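Local coordinates for Old Yellow Enzyme (Pichia, PDB 6AGZ), which probably uses its bound flavin mononucleotide to reduce the carbon-carbon double bond of enone compounds asymmetrically, at residues 309-315 with 337-341; 283-287 with 300-306; 37-43 with 77-83. All blocks are in the same frame, centred on the assembly; numbering follows the deposited sequence.

Interaction 1: residues 309-315 with 337-341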
loop_
_atom_site.group_PDB
_atom_site.type_symbol
_atom_site.label_atom_id
_atom_site.label_comp_id
_atom_site.label_asym_id
_atom_site.label_seq_id
_atom_site.Cartn_x
_atom_site.Cartn_y
_atom_site.Cartn_z
ATOM N N TRP A 309 -3.782 -0.529 -9.417
ATOM C CA TRP A 309 -3.756 -0.516 -10.874
ATOM C C TRP A 309 -4.843 -1.438 -11.412
ATOM O O TRP A 309 -4.897 -2.620 -11.055
ATOM C CB TRP A 309 -2.379 -0.937 -11.381
ATOM C CG TRP A 309 -2.319 -1.081 -12.860
ATOM C CD1 TRP A 309 -2.266 -2.244 -13.566
ATOM C CD2 TRP A 309 -2.320 -0.022 -13.826
ATOM N NE1 TRP A 309 -2.226 -1.979 -14.912
ATOM C CE2 TRP A 309 -2.260 -0.623 -15.099
ATOM C CE3 TRP A 309 -2.361 1.373 -13.738
ATOM C CZ2 TRP A 309 -2.239 0.123 -16.275
ATOM C CZ3 TRP A 309 -2.342 2.111 -14.907
ATOM C CH2 TRP A 309 -2.281 1.486 -16.158
ATOM N N LYS A 310 -5.707 -0.898 -12.273
ATOM C CA LYS A 310 -6.855 -1.631 -12.790
ATOM C C LYS A 310 -6.656 -2.151 -14.208
ATOM O O LYS A 310 -7.504 -2.905 -14.696
ATOM C CB LYS A 310 -8.107 -0.745 -12.757
ATOM C CG LYS A 310 -8.438 -0.180 -11.386
ATOM C CD LYS A 310 -8.811 -1.279 -10.407
ATOM C CE LYS A 310 -9.318 -0.695 -9.098
ATOM N NZ LYS A 310 -9.763 -1.758 -8.157
ATOM N N GLY A 311 -5.570 -1.778 -14.875
ATOM C CA GLY A 311 -5.334 -2.162 -16.249
ATOM C C GLY A 311 -4.604 -3.483 -16.369
ATOM O O GLY A 311 -4.527 -4.273 -15.426
ATOM N N VAL A 312 -4.064 -3.723 -17.566
ATOM C CA VAL A 312 -3.293 -4.935 -17.808
ATOM C C VAL A 312 -2.063 -4.933 -16.916
ATOM O O VAL A 312 -1.343 -3.931 -16.821
ATOM C CB VAL A 312 -2.911 -5.038 -19.293
ATOM C CG1 VAL A 312 -2.014 -6.245 -19.531
ATOM C CG2 VAL A 312 -4.159 -5.116 -20.159
ATOM N N VAL A 313 -1.820 -6.056 -16.245
ATOM C CA VAL A 313 -0.668 -6.214 -15.368
ATOM C C VAL A 313 0.094 -7.460 -15.794
ATOM O O VAL A 313 -0.500 -8.531 -15.961
ATOM C CB VAL A 313 -1.078 -6.294 -13.883
ATOM C CG1 VAL A 313 -2.127 -7.378 -13.657
ATOM C CG2 VAL A 313 0.142 -6.529 -13.006
ATOM N N LEU A 314 1.399 -7.315 -15.993
ATOM C CA LEU A 314 2.276 -8.430 -16.326
ATOM C C LEU A 314 2.994 -8.871 -15.059
ATOM O O LEU A 314 3.738 -8.090 -14.468
ATOM C CB LEU A 314 3.283 -8.029 -17.403
ATOM C CG LEU A 314 4.498 -8.945 -17.572
ATOM C CD1 LEU A 314 4.071 -10.346 -17.984
ATOM C CD2 LEU A 314 5.477 -8.359 -18.577
ATOM N N ARG A 315 2.770 -10.111 -14.643
ATOM C CA ARG A 315 3.381 -10.651 -13.434
ATOM C C ARG A 315 4.466 -11.645 -13.823
ATOM O O ARG A 315 4.206 -12.577 -14.591
ATOM C CB ARG A 315 2.328 -11.323 -12.550
ATOM C CG ARG A 315 1.082 -10.475 -12.346
ATOM C CD ARG A 315 0.085 -11.144 -11.416
ATOM N NE ARG A 315 0.593 -11.253 -10.053
ATOM C CZ ARG A 315 -0.151 -11.586 -9.005
ATOM N NH1 ARG A 315 -1.444 -11.837 -9.161
ATOM N NH2 ARG A 315 0.393 -11.664 -7.799
ATOM N N ARG A 337 -7.227 -9.642 -16.863
ATOM C CA ARG A 337 -6.276 -8.604 -17.246
ATOM C C ARG A 337 -4.840 -8.954 -16.861
ATOM O O ARG A 337 -3.994 -8.058 -16.783
ATOM C CB ARG A 337 -6.673 -7.255 -16.632
ATOM C CG ARG A 337 -6.982 -7.274 -15.129
ATOM C CD ARG A 337 -5.721 -7.171 -14.274
ATOM N NE ARG A 337 -6.010 -6.985 -12.855
ATOM C CZ ARG A 337 -5.761 -5.866 -12.182
ATOM N NH1 ARG A 337 -5.211 -4.828 -12.797
ATOM N NH2 ARG A 337 -6.055 -5.785 -10.892
ATOM N N THR A 338 -4.538 -10.228 -16.634
ATOM C CA THR A 338 -3.245 -10.640 -16.105
ATOM C C THR A 338 -2.441 -11.380 -17.165
ATOM O O THR A 338 -2.913 -12.370 -17.735
ATOM C CB THR A 338 -3.416 -11.526 -14.869
ATOM O OG1 THR A 338 -4.094 -10.789 -13.843
ATOM C CG2 THR A 338 -2.060 -11.978 -14.348
ATOM N N LEU A 339 -1.230 -10.895 -17.421
ATOM C CA LEU A 339 -0.243 -11.575 -18.245
ATOM C C LEU A 339 0.771 -12.274 -17.347
ATOM O O LEU A 339 1.057 -11.821 -16.237
ATOM C CB LEU A 339 0.475 -10.588 -19.169
ATOM C CG LEU A 339 -0.384 -9.671 -20.042
ATOM C CD1 LEU A 339 0.493 -8.692 -20.808
ATOM C CD2 LEU A 339 -1.242 -10.481 -20.998
ATOM N N ILE A 340 1.317 -13.383 -17.839
ATOM C CA ILE A 340 2.291 -14.176 -17.096
ATOM C C ILE A 340 3.600 -14.169 -17.872
ATOM O O ILE A 340 3.643 -14.602 -19.032
ATOM C CB ILE A 340 1.801 -15.612 -16.858
ATOM C CG1 ILE A 340 0.531 -15.606 -16.004
ATOM C CG2 ILE A 340 2.888 -16.438 -16.189
ATOM C CD1 ILE A 340 0.755 -15.147 -14.578
ATOM N N GLY A 341 4.660 -13.680 -17.238
ATOM C CA GLY A 341 5.974 -13.617 -17.851
ATOM C C GLY A 341 6.871 -14.749 -17.363
ATOM O O GLY A 341 6.917 -15.043 -16.170
#
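This is the pairing of the seventh and eighth strands of the TIM barrel, 313-316 and 338-341, the two parallel strands of one beta-alpha-beta unit whose crossover carries helix 328-334. The backbones alternate in the regular parallel way: Val313 N to Arg337 O at 3.0 Å, Leu339 N to Val313 O at 2.9 Å, Arg315 N to Leu339 O at 2.9 Å. Just ahead of the strands, Arg337 does the most distinctive work. Its p, p, t side chain folds back over Val313, with CD 3.7 Å from Val313 CG1, and sends NH1 into the loop after helix 303-308, where it donates to the carbonyls Trp309 O and Gly311 O, both at 2.8 Å and near the guanidinium plane. Asp335 holds NE by a salt bridge. Trp309, chi1 t, turns its indole along the same loop so that NE1 donates to Val312 O at 2.9 Å. Val312 CG1 meets Leu339 CD1 at 3.7 Å. On one face of the sheet lie Leu314 and Leu339, on the other Val313, Thr338, Arg315 and Ile340; the m, t, p course of Arg315 brings its CD within 3.7 Å of Thr338 CG2 while NE pairs with Glu286. Gly341, which touches the FMN, donates N to Arg315 O at 2.9 Å, and Leu314 CD1 lies 3.5 Å from that same Gly341 N.

Interaction 2: residues 283-287 with 300-306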
loop_
_atom_site.group_PDB
_atom_site.type_symbol
_atom_site.label_atom_id
_atom_site.label_comp_id
_atom_site.label_asym_id
_atom_site.label_seq_id
_atom_site.Cartn_x
_atom_site.Cartn_y
_atom_site.Cartn_z
ATOM N N SER A 283 4.317 -3.754 -15.465
ATOM C CA SER A 283 5.064 -4.985 -15.242
ATOM C C SER A 283 5.555 -5.038 -13.800
ATOM O O SER A 283 6.174 -4.087 -13.314
ATOM C CB SER A 283 6.246 -5.085 -16.206
ATOM O OG SER A 283 6.924 -6.318 -16.043
ATOM N N ILE A 284 5.277 -6.151 -13.123
ATOM C CA ILE A 284 5.628 -6.339 -11.724
ATOM C C ILE A 284 6.299 -7.693 -11.540
ATOM O O ILE A 284 6.032 -8.659 -12.266
ATOM C CB ILE A 284 4.400 -6.212 -10.788
ATOM C CG1 ILE A 284 3.464 -7.414 -10.932
ATOM C CG2 ILE A 284 3.646 -4.918 -11.060
ATOM C CD1 ILE A 284 2.306 -7.385 -9.959
ATOM N N VAL A 285 7.178 -7.753 -10.544
ATOM C CA VAL A 285 7.976 -8.933 -10.239
ATOM C C VAL A 285 7.423 -9.581 -8.978
ATOM O O VAL A 285 7.271 -8.916 -7.944
ATOM C CB VAL A 285 9.461 -8.572 -10.066
ATOM C CG1 VAL A 285 10.211 -9.718 -9.414
ATOM C CG2 VAL A 285 10.070 -8.216 -11.413
ATOM N N GLU A 286 7.119 -10.872 -9.067
ATOM C CA GLU A 286 6.611 -11.591 -7.912
ATOM C C GLU A 286 7.732 -11.820 -6.901
ATOM O O GLU A 286 8.846 -12.192 -7.282
ATOM C CB GLU A 286 6.000 -12.925 -8.335
ATOM C CG GLU A 286 4.757 -12.783 -9.202
ATOM C CD GLU A 286 3.665 -11.975 -8.524
ATOM O OE1 GLU A 286 3.187 -12.390 -7.446
ATOM O OE2 GLU A 286 3.287 -10.917 -9.069
ATOM N N PRO A 287 7.471 -11.597 -5.603
ATOM C CA PRO A 287 8.418 -11.733 -4.489
ATOM C C PRO A 287 9.222 -13.033 -4.525
ATOM O O PRO A 287 8.641 -14.103 -4.708
ATOM C CB PRO A 287 7.512 -11.693 -3.248
ATOM C CG PRO A 287 6.087 -11.700 -3.770
ATOM C CD PRO A 287 6.154 -11.137 -5.139
ATOM N N GLU A 300 5.599 -10.611 2.064
ATOM C CA GLU A 300 5.582 -9.913 0.783
ATOM C C GLU A 300 4.548 -10.522 -0.160
ATOM O O GLU A 300 4.499 -11.740 -0.337
ATOM C CB GLU A 300 6.968 -9.942 0.136
ATOM C CG GLU A 300 8.064 -9.320 0.989
ATOM C CD GLU A 300 9.407 -9.298 0.286
ATOM O OE1 GLU A 300 9.521 -9.901 -0.803
ATOM O OE2 GLU A 300 10.349 -8.675 0.820
ATOM N N ASP A 301 3.727 -9.666 -0.763
ATOM C CA ASP A 301 2.688 -10.109 -1.683
ATOM C C ASP A 301 2.236 -8.913 -2.510
ATOM O O ASP A 301 2.044 -7.822 -1.969
ATOM C CB ASP A 301 1.503 -10.723 -0.932
ATOM C CG ASP A 301 0.542 -11.449 -1.852
ATOM O OD1 ASP A 301 -0.227 -10.773 -2.564
ATOM O OD2 ASP A 301 0.555 -12.697 -1.861
ATOM N N ASN A 302 2.057 -9.128 -3.812
ATOM C CA ASN A 302 1.754 -8.053 -4.750
ATOM C C ASN A 302 0.266 -7.735 -4.851
ATOM O O ASN A 302 -0.115 -6.901 -5.680
ATOM C CB ASN A 302 2.290 -8.400 -6.142
ATOM C CG ASN A 302 3.793 -8.236 -6.249
ATOM O OD1 ASN A 302 4.407 -7.518 -5.460
ATOM N ND2 ASN A 302 4.392 -8.896 -7.234
ATOM N N SER A 303 -0.576 -8.367 -4.026
ATOM C CA SER A 303 -2.020 -8.176 -4.139
ATOM C C SER A 303 -2.400 -6.702 -4.079
ATOM O O SER A 303 -3.213 -6.229 -4.884
ATOM C CB SER A 303 -2.741 -8.954 -3.037
ATOM O OG SER A 303 -2.298 -8.545 -1.755
ATOM N N TRP A 304 -1.800 -5.955 -3.146
ATOM C CA TRP A 304 -2.127 -4.540 -3.004
ATOM C C TRP A 304 -1.892 -3.784 -4.305
ATOM O O TRP A 304 -2.672 -2.894 -4.661
ATOM C CB TRP A 304 -1.311 -3.920 -1.870
ATOM C CG TRP A 304 0.172 -4.046 -2.050
ATOM C CD1 TRP A 304 0.960 -5.080 -1.639
ATOM C CD2 TRP A 304 1.045 -3.102 -2.683
ATOM N NE1 TRP A 304 2.270 -4.842 -1.979
ATOM C CE2 TRP A 304 2.349 -3.634 -2.620
ATOM C CE3 TRP A 304 0.852 -1.861 -3.296
ATOM C CZ2 TRP A 304 3.455 -2.967 -3.147
ATOM C CZ3 TRP A 304 1.951 -1.200 -3.820
ATOM C CH2 TRP A 304 3.235 -1.754 -3.742
ATOM N N MET A 305 -0.827 -4.134 -5.033
ATOM C CA MET A 305 -0.586 -3.506 -6.326
ATOM C C MET A 305 -1.798 -3.665 -7.234
ATOM O O MET A 305 -2.299 -2.686 -7.804
ATOM C CB MET A 305 0.664 -4.102 -6.978
ATOM C CG MET A 305 1.902 -4.043 -6.098
ATOM S SD MET A 305 3.420 -4.557 -6.930
ATOM C CE MET A 305 3.756 -3.115 -7.935
ATOM N N LEU A 306 -2.316 -4.891 -7.337
ATOM C CA LEU A 306 -3.475 -5.134 -8.185
ATOM C C LEU A 306 -4.719 -4.428 -7.666
ATOM O O LEU A 306 -5.666 -4.224 -8.433
ATOM C CB LEU A 306 -3.737 -6.638 -8.311
ATOM C CG LEU A 306 -2.777 -7.534 -9.108
ATOM C CD1 LEU A 306 -3.546 -8.303 -10.172
ATOM C CD2 LEU A 306 -1.616 -6.772 -9.742
HETATM O O HOH W 1 2.492 -11.686 -4.999
#
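A polar contact between a strand end and the approach to a helix, continued by a small apolar patch, joins barrel strand 281-285 at its C-terminal end to helix 303-308, which follows it in the TIM barrel. Asn302 is its centre: with chi1 m, its side chain spends both amide hydrogens on 283-287, ND2 donating to Val285 O at 3.0 Å and to Glu286 OE2 at 2.9 Å. Glu286 folds back, all three chi angles near -60°, to bring its carboxylate there, and a water donates to Glu286 OE1 at 2.6 Å and accepts from Asn302 N at 2.9 Å. Asn302 is thus tied by backbone and side chain to one carboxylate, whose charge Arg315 of the next strand meets. The Val285 side chain comes to about 4 Å from the bound FMN, placing the contact at the flavin end of the barrel. At the exposed end Pro287 packs with CD 3.5 Å from Asn302 ND2 and CB 3.6 Å from Glu300 OE1. Deeper in, Ile284 points toward the helix: CG2 touches Met305 CE at 3.6 Å and CD1 lies 4.0 Å from Leu306 CD2. Asp301 caps the helix, its OD1 accepting from Ser303 N at 2.8 Å. Around this, Ile284 leans on Val313 and Arg315 of strand 313-316, Trp304 and Met305 pack on helix 258-274, and Ser303 meets Ser303 of the second subunit.

Interaction 3: residues 37-43 with 77-83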
loop_
_atom_site.group_PDB
_atom_site.type_symbol
_atom_site.label_atom_id
_atom_site.label_comp_id
_atom_site.label_asym_id
_atom_site.label_seq_id
_atom_site.Cartn_x
_atom_site.Cartn_y
_atom_site.Cartn_z
ATOM N N PHE A 37 23.499 -9.608 -23.770
ATOM C CA PHE A 37 24.785 -9.070 -24.224
ATOM C C PHE A 37 25.272 -9.764 -25.497
ATOM O O PHE A 37 26.427 -10.183 -25.602
ATOM C CB PHE A 37 25.842 -9.161 -23.120
ATOM C CG PHE A 37 25.539 -8.314 -21.919
ATOM C CD1 PHE A 37 25.083 -7.014 -22.069
ATOM C CD2 PHE A 37 25.704 -8.820 -20.641
ATOM C CE1 PHE A 37 24.804 -6.233 -20.964
ATOM C CE2 PHE A 37 25.425 -8.044 -19.531
ATOM C CZ PHE A 37 24.976 -6.748 -19.692
ATOM N N ARG A 38 24.377 -9.877 -26.479
ATOM C CA ARG A 38 24.725 -10.416 -27.788
ATOM C C ARG A 38 24.703 -9.347 -28.875
ATOM O O ARG A 38 24.587 -9.673 -30.062
ATOM C CB ARG A 38 23.801 -11.577 -28.159
ATOM C CG ARG A 38 24.379 -12.955 -27.855
ATOM C CD ARG A 38 24.469 -13.218 -26.359
ATOM N NE ARG A 38 24.844 -14.599 -26.066
ATOM C CZ ARG A 38 24.760 -15.159 -24.863
ATOM N NH1 ARG A 38 24.309 -14.457 -23.833
ATOM N NH2 ARG A 38 25.126 -16.422 -24.689
ATOM N N ASN A 39 24.805 -8.078 -28.493
ATOM C CA ASN A 39 24.990 -6.994 -29.442
ATOM C C ASN A 39 26.475 -6.832 -29.750
ATOM O O ASN A 39 27.341 -7.402 -29.084
ATOM C CB ASN A 39 24.420 -5.685 -28.892
ATOM C CG ASN A 39 22.958 -5.794 -28.509
ATOM O OD1 ASN A 39 22.074 -5.410 -29.274
ATOM N ND2 ASN A 39 22.696 -6.314 -27.315
ATOM N N THR A 40 26.768 -6.038 -30.775
ATOM C CA THR A 40 28.155 -5.731 -31.082
ATOM C C THR A 40 28.742 -4.826 -30.001
ATOM O O THR A 40 28.032 -4.293 -29.141
ATOM C CB THR A 40 28.273 -5.057 -32.448
ATOM O OG1 THR A 40 27.586 -3.800 -32.424
ATOM C CG2 THR A 40 27.669 -5.937 -33.531
ATOM N N SER A 41 30.065 -4.653 -30.046
ATOM C CA SER A 41 30.698 -3.662 -29.183
ATOM C C SER A 41 30.216 -2.255 -29.505
ATOM O O SER A 41 30.349 -1.355 -28.669
ATOM C CB SER A 41 32.221 -3.743 -29.307
ATOM O OG SER A 41 32.656 -3.289 -30.577
ATOM N N ASP A 42 29.654 -2.055 -30.697
ATOM C CA ASP A 42 29.015 -0.810 -31.096
ATOM C C ASP A 42 27.585 -0.692 -30.587
ATOM O O ASP A 42 26.915 0.300 -30.903
ATOM C CB ASP A 42 29.019 -0.692 -32.622
ATOM C CG ASP A 42 29.892 0.437 -33.117
ATOM O OD1 ASP A 42 30.664 0.989 -32.305
ATOM O OD2 ASP A 42 29.808 0.769 -34.317
ATOM N N PHE A 43 27.109 -1.682 -29.827
ATOM C CA PHE A 43 25.740 -1.728 -29.309
ATOM C C PHE A 43 24.714 -1.848 -30.437
ATOM O O PHE A 43 23.631 -1.267 -30.373
ATOM C CB PHE A 43 25.432 -0.521 -28.416
ATOM C CG PHE A 43 26.542 -0.174 -27.467
ATOM C CD1 PHE A 43 26.854 -1.006 -26.404
ATOM C CD2 PHE A 43 27.278 0.987 -27.640
ATOM C CE1 PHE A 43 27.879 -0.687 -25.532
ATOM C CE2 PHE A 43 28.302 1.313 -26.771
ATOM C CZ PHE A 43 28.603 0.475 -25.717
ATOM N N LEU A 77 26.745 2.398 -19.323
ATOM C CA LEU A 77 26.918 1.394 -20.371
ATOM C C LEU A 77 27.396 0.051 -19.822
ATOM O O LEU A 77 28.074 -0.010 -18.797
ATOM C CB LEU A 77 27.923 1.882 -21.421
ATOM C CG LEU A 77 27.574 3.044 -22.353
ATOM C CD1 LEU A 77 28.834 3.572 -23.017
ATOM C CD2 LEU A 77 26.567 2.599 -23.398
ATOM N N TYR A 78 27.027 -1.020 -20.519
ATOM C CA TYR A 78 27.637 -2.331 -20.363
ATOM C C TYR A 78 28.152 -2.779 -21.723
ATOM O O TYR A 78 27.558 -2.461 -22.758
ATOM C CB TYR A 78 26.647 -3.371 -19.815
ATOM C CG TYR A 78 26.202 -3.133 -18.390
ATOM C CD1 TYR A 78 27.096 -2.690 -17.423
ATOM C CD2 TYR A 78 24.884 -3.357 -18.011
ATOM C CE1 TYR A 78 26.688 -2.475 -16.119
ATOM C CE2 TYR A 78 24.468 -3.144 -16.711
ATOM C CZ TYR A 78 25.373 -2.704 -15.769
ATOM O OH TYR A 78 24.960 -2.491 -14.475
ATOM N N GLN A 79 29.267 -3.505 -21.725
ATOM C CA GLN A 79 29.844 -3.939 -22.990
ATOM C C GLN A 79 28.884 -4.874 -23.716
ATOM O O GLN A 79 28.307 -5.787 -23.114
ATOM C CB GLN A 79 31.200 -4.613 -22.765
ATOM C CG GLN A 79 31.186 -5.807 -21.830
ATOM C CD GLN A 79 32.580 -6.333 -21.549
ATOM O OE1 GLN A 79 33.373 -6.545 -22.467
ATOM N NE2 GLN A 79 32.889 -6.544 -20.274
ATOM N N ASN A 80 28.687 -4.610 -25.009
ATOM C CA ASN A 80 27.823 -5.408 -25.880
ATOM C C ASN A 80 26.358 -5.346 -25.453
ATOM O O ASN A 80 25.582 -6.267 -25.722
ATOM C CB ASN A 80 28.305 -6.859 -25.961
ATOM C CG ASN A 80 29.723 -6.967 -26.483
ATOM O OD1 ASN A 80 30.686 -6.788 -25.737
ATOM N ND2 ASN A 80 29.860 -7.254 -27.773
ATOM N N GLY A 81 25.967 -4.263 -24.790
ATOM C CA GLY A 81 24.571 -4.008 -24.514
ATOM C C GLY A 81 23.860 -3.448 -25.725
ATOM O O GLY A 81 24.465 -3.133 -26.760
ATOM N N PRO A 82 22.540 -3.324 -25.619
ATOM C CA PRO A 82 21.746 -2.801 -26.733
ATOM C C PRO A 82 21.529 -1.295 -26.642
ATOM O O PRO A 82 21.626 -0.682 -25.577
ATOM C CB PRO A 82 20.409 -3.551 -26.592
ATOM C CG PRO A 82 20.485 -4.303 -25.254
ATOM C CD PRO A 82 21.682 -3.787 -24.520
ATOM N N MET A 83 21.212 -0.706 -27.796
ATOM C CA MET A 83 20.952 0.724 -27.876
ATOM C C MET A 83 20.028 1.002 -29.055
ATOM O O MET A 83 20.044 0.283 -30.058
ATOM C CB MET A 83 22.253 1.527 -28.005
ATOM C CG MET A 83 22.103 3.006 -27.679
ATOM S SD MET A 83 23.653 3.927 -27.787
ATOM C CE MET A 83 24.550 3.248 -26.394
HETATM O O HOH W 2 21.310 -2.824 -30.034
HETATM O O HOH W 3 30.725 -2.653 -25.823
#
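Phe43 is the largest bump here, and the 77-83 loop bends round it. Leu77 CD2 sits over one face of the ring, 4.2 Å from its centroid in a CH-pi contact, Met83 CE comes to 3.8 Å from Phe43 CD2, and the ring edge runs up to Tyr78 O, 3.3 Å from CE1. The second bump, Phe37, slots in beside the turn: CE1 lies 3.6 Å from Tyr78 CB, CD1 3.9 Å from Gly81 CA. Gly81 occupies the gap between the two rings; beside it Asn80 lays its side chain against the 39-41 backbone, ND2 donating to Asn39 O at 2.8 Å, while its carbonyl takes Asn39 ND2 at 3.3 Å and, weakly, Asn39 N at 3.4 Å. Asn39 ND2 also bonds Glu67 on strand 63-70. Both segments are loops leaving the C-terminal ends of TIM-barrel strands 29-31 and 63-70, each shaped by a tight turn: type I from Thr40 to Phe43, type II from Tyr78 to Gly81. The backbones close up where Phe43 CA is 3.2 Å from Gly81 O in a CA-H...O contact; a CB on Gly81 would point away from 37-43. One water donates to Ser41 O at 3.2 Å and accepts from Asn80 N at 2.9 Å; another accepts from Met83 N at 3.1 Å and lies 2.8 Å from both Asn39 OD1 and Phe43 O.

How the interactions relate
All three contacts belong to a single eight-stranded TIM barrel. Along the chain interaction 3 comes first, at the loops after strands one and two; interaction 2 follows at strand six and the helix after it, then interaction 1 at strands seven and eight. Interactions 1 and 2 are continuous, their centres 10 Å apart: strands 281-285 and 313-316 are neighbours, helix 303-308 connects them, and Arg315 NE forms a salt bridge with Glu286 OE2 at 2.9 Å. Interaction 3 stands across the chain's centre, its centre 30 Å from interaction 1 and 31 Å from interaction 2. Gly341 touches FMN, and Val285 and Pro82 side chains come within about 4 and 8 Å, so each contact approaches the flavin that probably does the chemistry.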